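Local coordinates for protein 4-alpha-glucanotransferase (Corynebacterium glutamicum, PDB 5B68) that is an amylomaltase, also called disproportionating enzyme, whose chain joins an N-terminal beta-sandwich domain to a larger TIM-barrel-related domain, at residues Val77-Val80 and Glu84-Phe87. Sequence-based numbering, arbitrary orientation.
Sequences VVAV and ELVF
L85 reaches across to V77 and A79 inside the N-terminal beta-sandwich domain, where a short connection, residues 81-85, leads from strand 76-80 to strand 86-92; L85 sits in it just before the second strand. The two strands are not paired with each other: 76-80 runs parallel to 153-162, through backbone hydrogen bonds of V77 with G158 and I160 and of A79 with I160 and T162, whereas 86-92 lies antiparallel to 126-134. What joins the segments is therefore apolar side-chain packing, consistent with the facing layers of a sandwich, with A79 and L85 CA atoms 6.6 Å apart.

The tight part is the fork of L85. With chi1 at 177°, CG extends away from the backbone N and brings the two methyls to 77-80, where they divide the work. CD2 meets V77 CG1 at 3.5 Å, the closest approach between the segments, the two side chains crossing at a slant. CD1 turns to the other neighbour, 4.0 Å from A79 CB, and also lies 3.7 Å from the backbone O of V78. The small A79 methyl additionally lies 4.1 Å from L85 CB. V77 is split in the same manner: CG1 goes to L85, while CG2 faces F87, whose ring it approaches obliquely. Both V77 and F87, buried residues, also touch L146 of strand 142-150.

Outside this packing the contact is looser: E84 and V86 point away from 77-80 and are exposed, E84 touching K134 and V86 touching S132 and K134, while V78 points away from 84-87, onto I160 and T162. Even among the buried residues the fit slackens toward F87, where V77 CG2 stops 4.3 Å from F87 CB.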
ATOM      1  N   VAL A  77      11.918  17.016  12.287  1.00 18.41           N
ATOM      2  CA  VAL A  77      12.430  16.253  13.400  1.00 17.80           C
ATOM      3  C   VAL A  77      11.379  15.257  13.841  1.00 19.42           C
ATOM      4  O   VAL A  77      10.223  15.634  14.100  1.00 19.11           O
ATOM      5  CB  VAL A  77      12.731  17.204  14.569  1.00 16.60           C
ATOM      6  CG1 VAL A  77      13.117  16.383  15.805  1.00 18.19           C
ATOM      7  CG2 VAL A  77      13.787  18.250  14.184  1.00 17.36           C
ATOM      8  N   VAL A  78      11.750  13.975  13.839  1.00 20.95           N
ATOM      9  CA  VAL A  78      10.828  12.910  14.204  1.00 18.26           C
ATOM     10  C   VAL A  78      11.421  12.185  15.419  1.00 18.30           C
ATOM     11  O   VAL A  78      12.586  11.849  15.369  1.00 19.79           O
ATOM     12  CB  VAL A  78      10.641  11.888  13.035  1.00 18.48           C
ATOM     13  CG1 VAL A  78       9.594  10.869  13.438  1.00 21.95           C
ATOM     14  CG2 VAL A  78      10.130  12.607  11.789  1.00 19.96           C
ATOM     15  N   ALA A  79      10.656  11.983  16.459  1.00 18.42           N
ATOM     16  CA  ALA A  79      11.142  11.346  17.714  1.00 18.51           C
ATOM     17  C   ALA A  79      10.068  10.417  18.193  1.00 19.46           C
ATOM     18  O   ALA A  79       8.853  10.644  17.977  1.00 19.85           O
ATOM     19  CB  ALA A  79      11.462  12.395  18.756  1.00 20.78           C
ATOM     20  N   VAL A  80      10.496   9.331  18.850  1.00 18.32           N
ATOM     21  CA  VAL A  80       9.556   8.462  19.497  1.00 18.69           C
ATOM     22  C   VAL A  80       9.197   9.079  20.819  1.00 21.82           C
ATOM     23  O   VAL A  80      10.042   9.727  21.452  1.00 22.32           O
ATOM     24  CB  VAL A  80      10.165   7.083  19.744  1.00 19.89           C
ATOM     25  CG1 VAL A  80       9.223   6.172  20.568  1.00 22.50           C
ATOM     26  CG2 VAL A  80      10.546   6.512  18.388  1.00 21.43           C
ATOM     27  N   GLU A  84      14.133  12.483  24.576  1.00 24.72           N
ATOM     28  CA  GLU A  84      14.575  13.863  24.661  1.00 25.37           C
ATOM     29  C   GLU A  84      15.591  14.151  23.556  1.00 24.31           C
ATOM     30  O   GLU A  84      16.772  14.308  23.774  1.00 24.13           O
ATOM     31  CB  GLU A  84      15.165  14.161  26.053  1.00 26.82           C
ATOM     32  CG  GLU A  84      14.146  14.109  27.151  1.00 31.42           C
ATOM     33  CD  GLU A  84      14.806  14.315  28.521  1.00 36.57           C
ATOM     34  OE1 GLU A  84      15.273  13.348  29.107  1.00 45.13           O
ATOM     35  OE2 GLU A  84      14.914  15.449  28.966  1.00 43.85           O
ATOM     36  N   LEU A  85      15.123  14.189  22.323  1.00 22.87           N
ATOM     37  CA  LEU A  85      15.958  14.215  21.190  1.00 21.79           C
ATOM     38  C   LEU A  85      16.659  15.568  21.035  1.00 21.62           C
ATOM     39  O   LEU A  85      16.032  16.597  21.251  1.00 23.65           O
ATOM     40  CB  LEU A  85      15.110  13.892  19.960  1.00 22.33           C
ATOM     41  CG  LEU A  85      15.831  13.953  18.608  1.00 25.29           C
ATOM     42  CD1 LEU A  85      15.255  12.889  17.700  1.00 29.45           C
ATOM     43  CD2 LEU A  85      15.718  15.278  17.893  1.00 28.54           C
ATOM     44  N   VAL A  86      17.918  15.508  20.608  1.00 22.21           N
ATOM     45  CA  VAL A  86      18.773  16.689  20.455  1.00 22.29           C
ATOM     46  C   VAL A  86      18.868  16.997  18.965  1.00 22.31           C
ATOM     47  O   VAL A  86      19.181  16.123  18.184  1.00 20.01           O
ATOM     48  CB  VAL A  86      20.150  16.493  21.082  1.00 25.59           C
ATOM     49  CG1 VAL A  86      21.056  17.683  20.817  1.00 24.64           C
ATOM     50  CG2 VAL A  86      19.996  16.246  22.604  1.00 25.88           C
ATOM     51  N   PHE A  87      18.667  18.262  18.578  1.00 19.91           N
ATOM     52  CA  PHE A  87      18.750  18.680  17.149  1.00 19.28           C
ATOM     53  C   PHE A  87      19.608  19.992  17.036  1.00 18.70           C
ATOM     54  O   PHE A  87      19.716  20.769  17.992  1.00 22.22           O
ATOM     55  CB  PHE A  87      17.340  18.887  16.536  1.00 17.70           C
ATOM     56  CG  PHE A  87      16.531  19.952  17.201  1.00 18.14           C
ATOM     57  CD1 PHE A  87      15.813  19.700  18.376  1.00 18.18           C
ATOM     58  CD2 PHE A  87      16.535  21.230  16.714  1.00 17.04           C
ATOM     59  CE1 PHE A  87      15.133  20.706  19.019  1.00 19.04           C
ATOM     60  CE2 PHE A  87      15.835  22.240  17.372  1.00 17.66           C
ATOM     61  CZ  PHE A  87      15.116  21.986  18.493  1.00 20.61           C
TER